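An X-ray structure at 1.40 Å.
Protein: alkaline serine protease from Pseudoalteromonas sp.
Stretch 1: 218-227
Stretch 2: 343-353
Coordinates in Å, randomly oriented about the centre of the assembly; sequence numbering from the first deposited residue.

Stretch 1, residues 218-227: DITIGGQSYF
Stretch 2 343-353: ALKAKLGQSTT

The contact is an antiparallel strand pairing, fixed by two backbone hydrogen bonds and supplemented by two bridging waters, with an apolar cluster packed over one face of the sheet. The strand 218-221 and the strand beginning at Ser351 approach to 4.8 Å between axes, and their N-to-C directions differ by 158°. Register is set by Thr220 opposite Thr353: Thr220 N donates to Thr353 O (2.9 Å, 158° at H) and Thr353 N donates to Thr220 O (3.0 Å, 164°). Both carbonyls also receive CA-H contacts, Ile219 CA to Thr353 O at 3.3 Å and Thr352 CA to Thr220 O at 3.4 Å. The paired residues are extended, for example -124/133 at Thr220 and -118/120 at Thr353.

Beyond this pair water takes over: one water donates to Ser351 O (2.7 Å) and accepts from Gly222 N (2.9 Å), and Gly222 N and Ser351 O lie 4.5 Å apart, too far for a direct bond. Another joins the Thr220 side chain to the carbonyl of its own partner, donating to Thr353 O (2.8 Å) and bonding Thr220 OG1 (3.0 Å).

The first strand folds back through a type I' turn, Ile221 to Gln224, closed by Gln224 N to Ile221 O and Ile221 N to Gln224 O, each 3.0 Å. Gly222 (60/32) and Gly223 (75/3) suit its positive phi values. Tyr226 N to Ile219 O (2.9 Å) continues the hairpin and helps position the tyrosine.

In the second stretch, helical residues lead into a type I turn, Lys345 to Leu348, and then a type II turn, Lys347 to Gln350, where Gly349 (97/-18) avoids the clash a CB would make with the preceding carbonyl.

Thr220 and Thr353, both chi1 m, share one face, with Thr220 CB and Thr353 CB 4.5 Å apart; beta-branched residues suit such extended backbone. Ile221 and Thr352 lie on the other. Ile221 (chi1 m, chi2 t) is buried, with 94 Å² covered by the second stretch: its CD1 reaches Leu344 CD2 at 3.9 Å, Lys347 CB at 3.9 Å and Thr352 OG1 at 3.2 Å. Thr352 OG1 is satisfied locally, donating to Gln350 O (3.1 Å), so threonine can sit buried beside isoleucine. Ile219 (m, t) adds its CG2, 3.8 Å from Thr352 CG2.

Leu344 (m, t) carries its end into this cluster, and Tyr226 (chi1 m, chi2 -80°) meets it obliquely, Tyr226 CZ to Leu344 CD2 being 3.4 Å. Lys347 (m, m, t, t) lends its aliphatic part, with CG 3.6 Å from Tyr226 OH, while its end leads away. In all, 475 Å² is buried, summed over both sides.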

# COMPACT_ATOMS: atom_id res chain seq x y z
N ASP A 218 17.28 1.89 5.32
CA ASP A 218 17.62 1.24 6.57
C ASP A 218 18.31 2.22 7.51
O ASP A 218 18.88 3.23 7.07
CB ASP A 218 18.55 0.05 6.29
CG ASP A 218 18.54 -0.99 7.40
OD1 ASP A 218 17.86 -0.76 8.43
OD2 ASP A 218 19.21 -2.03 7.24
N ILE A 219 18.23 1.92 8.80
CA ILE A 219 18.87 2.71 9.85
C ILE A 219 19.49 1.67 10.77
O ILE A 219 18.78 0.79 11.26
CB ILE A 219 17.86 3.53 10.68
CG1 ILE A 219 17.17 4.57 9.80
CG2 ILE A 219 18.58 4.21 11.84
CD1 ILE A 219 16.05 5.32 10.51
N THR A 220 20.79 1.76 10.98
CA THR A 220 21.48 0.80 11.83
C THR A 220 22.24 1.48 12.96
O THR A 220 22.95 2.46 12.75
CB THR A 220 22.47 -0.06 11.02
OG1 THR A 220 21.77 -0.74 9.98
CG2 THR A 220 23.15 -1.08 11.92
N ILE A 221 22.06 0.94 14.17
CA ILE A 221 22.74 1.45 15.36
C ILE A 221 23.09 0.25 16.23
O ILE A 221 22.24 -0.61 16.49
CB ILE A 221 21.84 2.41 16.17
CG1 ILE A 221 21.49 3.65 15.33
CG2 ILE A 221 22.56 2.85 17.44
CD1 ILE A 221 20.63 4.67 16.05
N GLY A 222 24.34 0.18 16.68
CA GLY A 222 24.76 -0.92 17.52
C GLY A 222 24.62 -2.27 16.84
O GLY A 222 24.34 -3.28 17.49
N GLY A 223 24.79 -2.29 15.52
CA GLY A 223 24.68 -3.54 14.78
C GLY A 223 23.26 -4.04 14.58
O GLY A 223 23.06 -5.11 14.01
N GLN A 224 22.28 -3.27 15.03
CA GLN A 224 20.88 -3.66 14.88
C GLN A 224 20.16 -2.74 13.89
O GLN A 224 20.48 -1.56 13.78
CB GLN A 224 20.17 -3.62 16.24
CG GLN A 224 20.71 -4.64 17.24
CD GLN A 224 20.47 -6.08 16.81
OE1 GLN A 224 20.93 -7.02 17.46
NE2 GLN A 224 19.74 -6.26 15.71
N SER A 225 19.19 -3.31 13.18
CA SER A 225 18.44 -2.57 12.17
C SER A 225 17.02 -2.17 12.56
O SER A 225 16.33 -2.89 13.27
CB SER A 225 18.40 -3.39 10.87
OG SER A 225 17.48 -2.84 9.95
N TYR A 226 16.60 -1.01 12.06
CA TYR A 226 15.26 -0.48 12.32
C TYR A 226 14.34 -0.76 11.13
O TYR A 226 13.22 -0.25 11.07
CB TYR A 226 15.32 1.04 12.54
CG TYR A 226 15.86 1.46 13.89
CD1 TYR A 226 15.05 1.43 15.02
CD2 TYR A 226 17.17 1.91 14.02
CE1 TYR A 226 15.54 1.85 16.26
CE2 TYR A 226 17.67 2.32 15.26
CZ TYR A 226 16.85 2.29 16.37
OH TYR A 226 17.33 2.71 17.59
N PHE A 227 14.81 -1.57 10.19
CA PHE A 227 14.04 -1.90 9.00
C PHE A 227 12.60 -2.32 9.28
O PHE A 227 11.67 -1.82 8.64
CB PHE A 227 14.73 -3.01 8.21
CG PHE A 227 14.11 -3.28 6.87
CD1 PHE A 227 14.54 -2.59 5.74
CD2 PHE A 227 13.07 -4.19 6.74
CE1 PHE A 227 13.95 -2.82 4.50
CE2 PHE A 227 12.47 -4.43 5.50
CZ PHE A 227 12.91 -3.74 4.38
N ALA A 343 12.06 6.94 19.76
CA ALA A 343 12.93 5.89 20.25
C ALA A 343 14.38 6.23 19.90
O ALA A 343 15.30 5.95 20.68
CB ALA A 343 12.54 4.55 19.64
N LEU A 344 14.57 6.83 18.74
CA LEU A 344 15.90 7.21 18.29
C LEU A 344 16.50 8.31 19.17
O LEU A 344 17.71 8.47 19.22
CB LEU A 344 15.85 7.69 16.83
CG LEU A 344 15.62 6.58 15.79
CD1 LEU A 344 15.36 7.20 14.42
CD2 LEU A 344 16.85 5.67 15.75
N LYS A 345 15.64 9.04 19.87
CA LYS A 345 16.10 10.11 20.76
C LYS A 345 17.02 9.54 21.84
O LYS A 345 17.98 10.20 22.25
CB LYS A 345 14.91 10.79 21.44
CG LYS A 345 14.14 11.76 20.56
CD LYS A 345 12.96 12.35 21.33
CE LYS A 345 12.27 13.46 20.54
NZ LYS A 345 13.16 14.64 20.36
N ALA A 346 16.71 8.33 22.29
CA ALA A 346 17.50 7.68 23.32
C ALA A 346 18.86 7.21 22.81
O ALA A 346 19.74 6.87 23.60
CB ALA A 346 16.72 6.50 23.89
N LYS A 347 19.02 7.19 21.49
CA LYS A 347 20.28 6.74 20.89
C LYS A 347 21.16 7.89 20.41
O LYS A 347 22.17 7.66 19.75
CB LYS A 347 19.98 5.79 19.72
CG LYS A 347 19.13 4.59 20.10
CD LYS A 347 19.77 3.78 21.22
CE LYS A 347 18.89 2.61 21.63
NZ LYS A 347 19.49 1.83 22.75
N LEU A 348 20.77 9.11 20.74
CA LEU A 348 21.54 10.28 20.33
C LEU A 348 23.00 10.18 20.75
O LEU A 348 23.31 9.80 21.88
CB LEU A 348 20.92 11.56 20.91
CG LEU A 348 19.55 11.96 20.35
CD1 LEU A 348 19.06 13.22 21.04
CD2 LEU A 348 19.67 12.19 18.85
N GLY A 349 23.90 10.53 19.83
CA GLY A 349 25.32 10.48 20.12
C GLY A 349 25.99 9.20 19.65
O GLY A 349 27.21 9.14 19.51
N GLN A 350 25.18 8.17 19.38
CA GLN A 350 25.71 6.89 18.93
C GLN A 350 25.90 6.84 17.42
O GLN A 350 25.17 7.49 16.66
CB GLN A 350 24.78 5.76 19.38
CG GLN A 350 24.73 5.57 20.89
CD GLN A 350 23.80 4.45 21.32
OE1 GLN A 350 23.90 3.33 20.83
NE2 GLN A 350 22.90 4.76 22.24
N SER A 351 26.90 6.07 16.98
CA SER A 351 27.19 5.93 15.56
C SER A 351 25.98 5.34 14.85
O SER A 351 25.50 4.26 15.22
CB SER A 351 28.41 5.02 15.37
OG SER A 351 28.75 4.92 14.00
N THR A 352 25.50 6.04 13.83
CA THR A 352 24.34 5.59 13.08
C THR A 352 24.60 5.58 11.58
O THR A 352 25.27 6.47 11.05
CB THR A 352 23.13 6.51 13.36
OG1 THR A 352 22.90 6.58 14.77
CG2 THR A 352 21.88 5.97 12.67
N THR A 353 24.07 4.57 10.90
CA THR A 353 24.22 4.46 9.46
C THR A 353 22.85 4.52 8.82
O THR A 353 21.98 3.69 9.11
CB THR A 353 24.90 3.14 9.06
OG1 THR A 353 26.20 3.07 9.67
CG2 THR A 353 25.05 3.06 7.55
O HOH W 1 21.56 1.29 7.72
O HOH W 2 26.37 2.25 16.82